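Local coordinates for Arf-GAP with coiled-coil, ANK repeat and PH domain-containing protein 2 (Homo sapiens, PDB 6IF3), which activates GTP hydrolysis by the small GTPase ARF6 and uses its ankyrin repeats, the part described here, to interact with RAB35, at residues D125-M139 with T153-A165. Numbering follows the deposited sequence. Where two conformers were deposited one is given.
Sequences DIVTLLRLARMNEEM and TYQDIFRDFSQMA
On the second helix of the third ankyrin repeat, Asn136 grips the backbone of Gln155 in the returning C-terminal chain with both ends of its carboxamide. Gln155 N donates to Asn136 OD1 at 2.8 Å, in the carbonyl plane and on a lone pair, while Asn136 ND2 donates to Gln155 O at 3.0 Å along a nearly straight bond (169°). This two-point grip fixes which way round the amide lies. Water 3 links the same OD1 to Thr153 O, and the Tyr154 ring lies obliquely near ND2. In the ankyrin stack the C-terminal chain folds back over the helical layer formed by 91-99 and 124-141: 153-165 runs antiparallel along 125-139, and its short helix 157-161 lies against both helices, the axes of 125-139 and 157-161 coming within 10.3 Å. Apolar contacts occupy the middle: Ile157 CG2 meets Leu132 CB at 3.9 Å, and Ile157 also reaches Leu98 of helix 91-99. Beyond the turn at 161-164, Met164 stretches out fully past CG (chi2 176°, chi3 175°), sliding alongside Asp125 until its CE lies 3.7 Å from Leu129 CD2. Asp125 OD2 is joined through water 1 to Ala165 O, whereas its OD1 bonds to a polar side chain on the chain of another protein. That chain also supplies a basic side chain to Asp160 OD1; the other carboxylate oxygen, OD2, lies 3.4 Å from Leu132 CD1.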
loop_
_atom_site.group_PDB
_atom_site.type_symbol
_atom_site.label_atom_id
_atom_site.label_comp_id
_atom_site.label_asym_id
_atom_site.label_seq_id
_atom_site.Cartn_x
_atom_site.Cartn_y
_atom_site.Cartn_z
ATOM N N ASP A 125 1.740 -5.653 6.365
ATOM C CA ASP A 125 1.405 -6.505 5.232
ATOM C C ASP A 125 -0.043 -6.302 4.807
ATOM O O ASP A 125 -0.328 -6.212 3.608
ATOM C CB ASP A 125 1.642 -7.987 5.566
ATOM C CG ASP A 125 3.104 -8.360 5.590
ATOM O OD1 ASP A 125 3.951 -7.555 5.125
ATOM O OD2 ASP A 125 3.436 -9.475 6.044
ATOM N N ILE A 126 -0.972 -6.253 5.763
ATOM C CA ILE A 126 -2.365 -6.152 5.358
ATOM C C ILE A 126 -2.660 -4.733 4.875
ATOM O O ILE A 126 -3.413 -4.552 3.922
ATOM C CB ILE A 126 -3.322 -6.595 6.483
ATOM C CG1 ILE A 126 -3.138 -8.104 6.706
ATOM C CG2 ILE A 126 -4.781 -6.358 6.075
ATOM C CD1 ILE A 126 -4.126 -8.756 7.696
ATOM N N VAL A 127 -2.060 -3.719 5.490
ATOM C CA VAL A 127 -2.264 -2.364 4.965
ATOM C C VAL A 127 -1.757 -2.295 3.519
ATOM O O VAL A 127 -2.400 -1.686 2.646
ATOM C CB VAL A 127 -1.572 -1.298 5.829
ATOM C CG1 VAL A 127 -1.562 0.041 5.132
ATOM C CG2 VAL A 127 -2.259 -1.205 7.218
ATOM N N THR A 128 -0.599 -2.901 3.273
ATOM C CA THR A 128 -0.021 -2.898 1.923
ATOM C C THR A 128 -0.970 -3.541 0.884
ATOM O O THR A 128 -1.219 -2.950 -0.178
ATOM C CB THR A 128 1.320 -3.609 1.897
ATOM O OG1 THR A 128 2.253 -2.848 2.689
ATOM C CG2 THR A 128 1.877 -3.729 0.440
ATOM N N LEU A 129 -1.535 -4.699 1.197
ATOM C CA LEU A 129 -2.482 -5.356 0.278
ATOM C C LEU A 129 -3.726 -4.478 0.052
ATOM O O LEU A 129 -4.184 -4.332 -1.091
ATOM C CB LEU A 129 -2.932 -6.726 0.805
ATOM C CG LEU A 129 -1.814 -7.771 0.935
ATOM C CD1 LEU A 129 -2.443 -9.080 1.464
ATOM C CD2 LEU A 129 -1.099 -8.030 -0.402
ATOM N N LEU A 130 -4.285 -3.918 1.126
ATOM C CA LEU A 130 -5.479 -3.078 0.997
ATOM C C LEU A 130 -5.167 -1.837 0.167
ATOM O O LEU A 130 -5.965 -1.476 -0.699
ATOM C CB LEU A 130 -6.009 -2.655 2.385
ATOM C CG LEU A 130 -6.622 -3.790 3.210
ATOM C CD1 LEU A 130 -6.881 -3.359 4.660
ATOM C CD2 LEU A 130 -7.949 -4.239 2.610
ATOM N N ARG A 131 -4.018 -1.194 0.403
ATOM C CA ARG A 131 -3.689 0.026 -0.318
ATOM C C ARG A 131 -3.380 -0.266 -1.776
ATOM O O ARG A 131 -3.779 0.486 -2.639
ATOM C CB ARG A 131 -2.510 0.742 0.341
ATOM C CG ARG A 131 -2.842 1.286 1.722
ATOM C CD ARG A 131 -2.775 2.799 1.796
ATOM N NE ARG A 131 -3.283 3.314 3.067
ATOM C CZ ARG A 131 -2.522 3.833 4.029
ATOM N NH1 ARG A 131 -1.217 3.903 3.872
ATOM N NH2 ARG A 131 -3.066 4.284 5.149
ATOM N N LEU A 132 -2.682 -1.370 -2.053
ATOM C CA LEU A 132 -2.356 -1.672 -3.465
ATOM C C LEU A 132 -3.612 -2.089 -4.253
ATOM O O LEU A 132 -3.749 -1.781 -5.442
ATOM C CB LEU A 132 -1.271 -2.736 -3.559
ATOM C CG LEU A 132 0.072 -2.157 -3.053
ATOM C CD1 LEU A 132 1.186 -3.138 -3.314
ATOM C CD2 LEU A 132 0.421 -0.750 -3.637
ATOM N N ALA A 133 -4.559 -2.737 -3.571
ATOM C CA ALA A 133 -5.849 -3.018 -4.221
ATOM C C ALA A 133 -6.635 -1.734 -4.504
ATOM O O ALA A 133 -7.302 -1.635 -5.541
ATOM C CB ALA A 133 -6.663 -3.965 -3.367
ATOM N N ARG A 134 -6.561 -0.753 -3.599
ATOM C CA ARG A 134 -7.165 0.553 -3.847
ATOM C C ARG A 134 -6.499 1.243 -5.037
ATOM O O ARG A 134 -7.166 1.871 -5.834
ATOM C CB ARG A 134 -7.084 1.461 -2.614
ATOM C CG ARG A 134 -7.939 0.966 -1.449
ATOM C CD ARG A 134 -8.248 2.071 -0.418
ATOM N NE ARG A 134 -9.065 1.581 0.693
ATOM C CZ ARG A 134 -9.783 2.361 1.496
ATOM N NH1 ARG A 134 -9.827 3.674 1.290
ATOM N NH2 ARG A 134 -10.495 1.825 2.480
ATOM N N MET A 135 -5.176 1.142 -5.135
ATOM C CA MET A 135 -4.469 1.729 -6.263
ATOM C C MET A 135 -4.998 1.143 -7.589
ATOM O O MET A 135 -5.216 1.874 -8.551
ATOM C CB MET A 135 -2.960 1.485 -6.107
ATOM C CG MET A 135 -2.121 2.180 -7.165
ATOM S SD MET A 135 -0.371 1.755 -7.021
ATOM C CE MET A 135 0.100 2.672 -5.574
ATOM N N ASN A 136 -5.215 -0.171 -7.611
ATOM C CA ASN A 136 -5.815 -0.822 -8.770
ATOM C C ASN A 136 -7.215 -0.287 -9.050
ATOM O O ASN A 136 -7.572 -0.068 -10.204
ATOM C CB ASN A 136 -5.877 -2.334 -8.577
ATOM C CG ASN A 136 -4.516 -2.987 -8.765
ATOM O OD1 ASN A 136 -3.580 -2.350 -9.264
ATOM N ND2 ASN A 136 -4.406 -4.264 -8.400
ATOM N N GLU A 137 -7.983 -0.065 -7.992
ATOM C CA GLU A 137 -9.330 0.532 -8.167
ATOM C C GLU A 137 -9.223 1.898 -8.817
ATOM O O GLU A 137 -9.959 2.226 -9.766
ATOM C CB GLU A 137 -10.047 0.657 -6.826
ATOM C CG GLU A 137 -10.345 -0.656 -6.134
ATOM C CD GLU A 137 -11.151 -0.458 -4.852
ATOM O OE1 GLU A 137 -11.521 0.699 -4.551
ATOM O OE2 GLU A 137 -11.447 -1.464 -4.170
ATOM N N GLU A 138 -8.290 2.701 -8.332
ATOM C CA GLU A 138 -8.142 4.061 -8.868
ATOM C C GLU A 138 -7.622 4.072 -10.308
ATOM O O GLU A 138 -8.032 4.911 -11.134
ATOM C CB GLU A 138 -7.194 4.888 -7.990
ATOM C CG GLU A 138 -7.746 5.239 -6.624
ATOM C CD GLU A 138 -6.936 6.340 -5.943
ATOM O OE1 GLU A 138 -6.264 7.104 -6.663
ATOM O OE2 GLU A 138 -6.977 6.432 -4.700
ATOM N N MET A 139 -6.701 3.166 -10.615
ATOM C CA MET A 139 -6.185 3.024 -11.970
ATOM C C MET A 139 -7.296 2.615 -12.933
ATOM O O MET A 139 -7.348 3.092 -14.075
ATOM C CB MET A 139 -5.034 2.010 -12.026
ATOM C CG MET A 139 -3.724 2.498 -11.377
ATOM S SD MET A 139 -2.951 3.982 -12.095
ATOM C CE MET A 139 -2.344 3.304 -13.623
ATOM N N THR A 153 -0.246 -0.738 -15.238
ATOM C CA THR A 153 -1.365 -0.109 -14.541
ATOM C C THR A 153 -1.936 -0.993 -13.441
ATOM O O THR A 153 -2.786 -0.558 -12.666
ATOM C CB THR A 153 -2.523 0.234 -15.504
ATOM O OG1 THR A 153 -2.972 -0.957 -16.160
ATOM C CG2 THR A 153 -2.080 1.265 -16.555
ATOM N N TYR A 154 -1.485 -2.240 -13.383
ATOM C CA TYR A 154 -2.150 -3.219 -12.538
ATOM C C TYR A 154 -1.187 -3.913 -11.567
ATOM O O TYR A 154 -0.342 -4.695 -11.995
ATOM C CB TYR A 154 -2.844 -4.241 -13.437
ATOM C CG TYR A 154 -3.475 -5.389 -12.705
ATOM C CD1 TYR A 154 -4.698 -5.242 -12.061
ATOM C CD2 TYR A 154 -2.835 -6.624 -12.643
ATOM C CE1 TYR A 154 -5.278 -6.301 -11.385
ATOM C CE2 TYR A 154 -3.399 -7.688 -11.970
ATOM C CZ TYR A 154 -4.621 -7.521 -11.342
ATOM O OH TYR A 154 -5.177 -8.588 -10.672
ATOM N N GLN A 155 -1.324 -3.621 -10.270
ATOM C CA GLN A 155 -0.490 -4.239 -9.245
ATOM C C GLN A 155 -0.845 -5.699 -9.059
ATOM O O GLN A 155 -1.996 -6.033 -8.850
ATOM C CB GLN A 155 -0.637 -3.527 -7.890
ATOM C CG GLN A 155 -0.377 -2.049 -7.915
ATOM C CD GLN A 155 0.966 -1.725 -8.504
ATOM O OE1 GLN A 155 1.974 -2.360 -8.173
ATOM N NE2 GLN A 155 0.981 -0.781 -9.433
ATOM N N ASP A 156 0.160 -6.568 -9.135
ATOM C CA ASP A 156 -0.017 -8.002 -8.901
ATOM C C ASP A 156 0.040 -8.264 -7.388
ATOM O O ASP A 156 1.129 -8.515 -6.839
ATOM C CB ASP A 156 1.087 -8.754 -9.642
ATOM C CG ASP A 156 0.938 -10.276 -9.596
ATOM O OD1 ASP A 156 0.155 -10.809 -8.768
ATOM O OD2 ASP A 156 1.623 -10.944 -10.419
ATOM N N ILE A 157 -1.088 -8.198 -6.680
ATOM C CA ILE A 157 -0.971 -8.242 -5.220
ATOM C C ILE A 157 -0.676 -9.678 -4.763
ATOM O O ILE A 157 -0.189 -9.874 -3.639
ATOM C CB ILE A 157 -2.201 -7.670 -4.506
ATOM C CG1 ILE A 157 -3.448 -8.480 -4.842
ATOM C CG2 ILE A 157 -2.392 -6.176 -4.878
ATOM C CD1 ILE A 157 -4.632 -8.146 -3.917
ATOM N N PHE A 158 -0.965 -10.679 -5.606
ATOM C CA PHE A 158 -0.530 -12.031 -5.238
ATOM C C PHE A 158 0.986 -12.095 -5.143
ATOM O O PHE A 158 1.546 -12.720 -4.229
ATOM C CB PHE A 158 -1.006 -13.090 -6.225
ATOM C CG PHE A 158 -0.369 -14.434 -5.983
ATOM C CD1 PHE A 158 -0.779 -15.226 -4.916
ATOM C CD2 PHE A 158 0.686 -14.879 -6.788
ATOM C CE1 PHE A 158 -0.160 -16.468 -4.682
ATOM C CE2 PHE A 158 1.308 -16.102 -6.554
ATOM C CZ PHE A 158 0.882 -16.903 -5.488
ATOM N N ARG A 159 1.658 -11.500 -6.125
ATOM C CA ARG A 159 3.109 -11.490 -6.108
ATOM C C ARG A 159 3.609 -10.809 -4.841
ATOM O O ARG A 159 4.554 -11.287 -4.193
ATOM C CB ARG A 159 3.667 -10.765 -7.337
ATOM C CG ARG A 159 5.202 -10.923 -7.450
ATOM C CD ARG A 159 5.727 -10.213 -8.657
ATOM N NE ARG A 159 7.117 -10.552 -8.927
ATOM C CZ ARG A 159 7.782 -10.127 -9.995
ATOM N NH1 ARG A 159 7.158 -9.330 -10.864
ATOM N NH2 ARG A 159 9.041 -10.509 -10.213
ATOM N N ASP A 160 2.974 -9.701 -4.480
ATOM C CA ASP A 160 3.337 -8.995 -3.237
ATOM C C ASP A 160 3.038 -9.823 -1.977
ATOM O O ASP A 160 3.784 -9.716 -0.984
ATOM C CB ASP A 160 2.594 -7.674 -3.150
ATOM C CG ASP A 160 2.924 -6.770 -4.309
ATOM O OD1 ASP A 160 4.092 -6.768 -4.720
ATOM O OD2 ASP A 160 2.027 -6.082 -4.820
ATOM N N PHE A 161 1.976 -10.619 -2.022
ATOM C CA PHE A 161 1.603 -11.481 -0.917
ATOM C C PHE A 161 2.585 -12.665 -0.794
ATOM O O PHE A 161 2.830 -13.178 0.325
ATOM C CB PHE A 161 0.148 -12.009 -1.095
ATOM C CG PHE A 161 -0.152 -13.175 -0.215
ATOM C CD1 PHE A 161 -0.189 -13.013 1.161
ATOM C CD2 PHE A 161 -0.294 -14.467 -0.754
ATOM C CE1 PHE A 161 -0.367 -14.102 2.009
ATOM C CE2 PHE A 161 -0.475 -15.549 0.087
ATOM C CZ PHE A 161 -0.530 -15.360 1.462
ATOM N N SER A 162 3.125 -13.122 -1.927
ATOM C CA SER A 162 3.793 -14.424 -1.985
ATOM C C SER A 162 4.966 -14.584 -1.001
ATOM O O SER A 162 5.279 -15.702 -0.620
ATOM C CB SER A 162 4.279 -14.743 -3.422
ATOM O OG SER A 162 5.353 -13.912 -3.866
ATOM N N GLN A 163 5.581 -13.493 -0.550
ATOM C CA GLN A 163 6.668 -13.643 0.425
ATOM C C GLN A 163 6.307 -13.092 1.801
ATOM O O GLN A 163 7.161 -13.058 2.696
ATOM C CB GLN A 163 7.953 -12.978 -0.083
ATOM C CG GLN A 163 8.517 -13.587 -1.352
ATOM C CD GLN A 163 9.134 -14.985 -1.194
ATOM O OE1 GLN A 163 8.952 -15.670 -0.193
ATOM N NE2 GLN A 163 9.872 -15.403 -2.208
ATOM N N MET A 164 5.048 -12.691 1.970
ATOM C CA MET A 164 4.497 -12.323 3.286
ATOM C C MET A 164 4.069 -13.559 4.091
ATOM O O MET A 164 3.717 -14.592 3.517
ATOM C CB MET A 164 3.277 -11.430 3.154
ATOM C CG MET A 164 3.432 -10.188 2.324
ATOM S SD MET A 164 1.794 -9.417 2.279
ATOM C CE MET A 164 2.179 -7.895 1.398
ATOM N N ALA A 165 4.045 -13.435 5.415
ATOM C CA ALA A 165 3.469 -14.486 6.253
ATOM C C ALA A 165 1.968 -14.600 5.984
ATOM O O ALA A 165 1.274 -13.589 5.855
ATOM C CB ALA A 165 3.728 -14.206 7.715
HETATM O O HOH W 1 1.430 -11.213 6.969
HETATM O O HOH W 2 5.362 -10.949 6.179
HETATM O O HOH W 3 -2.288 -0.100 -10.002
#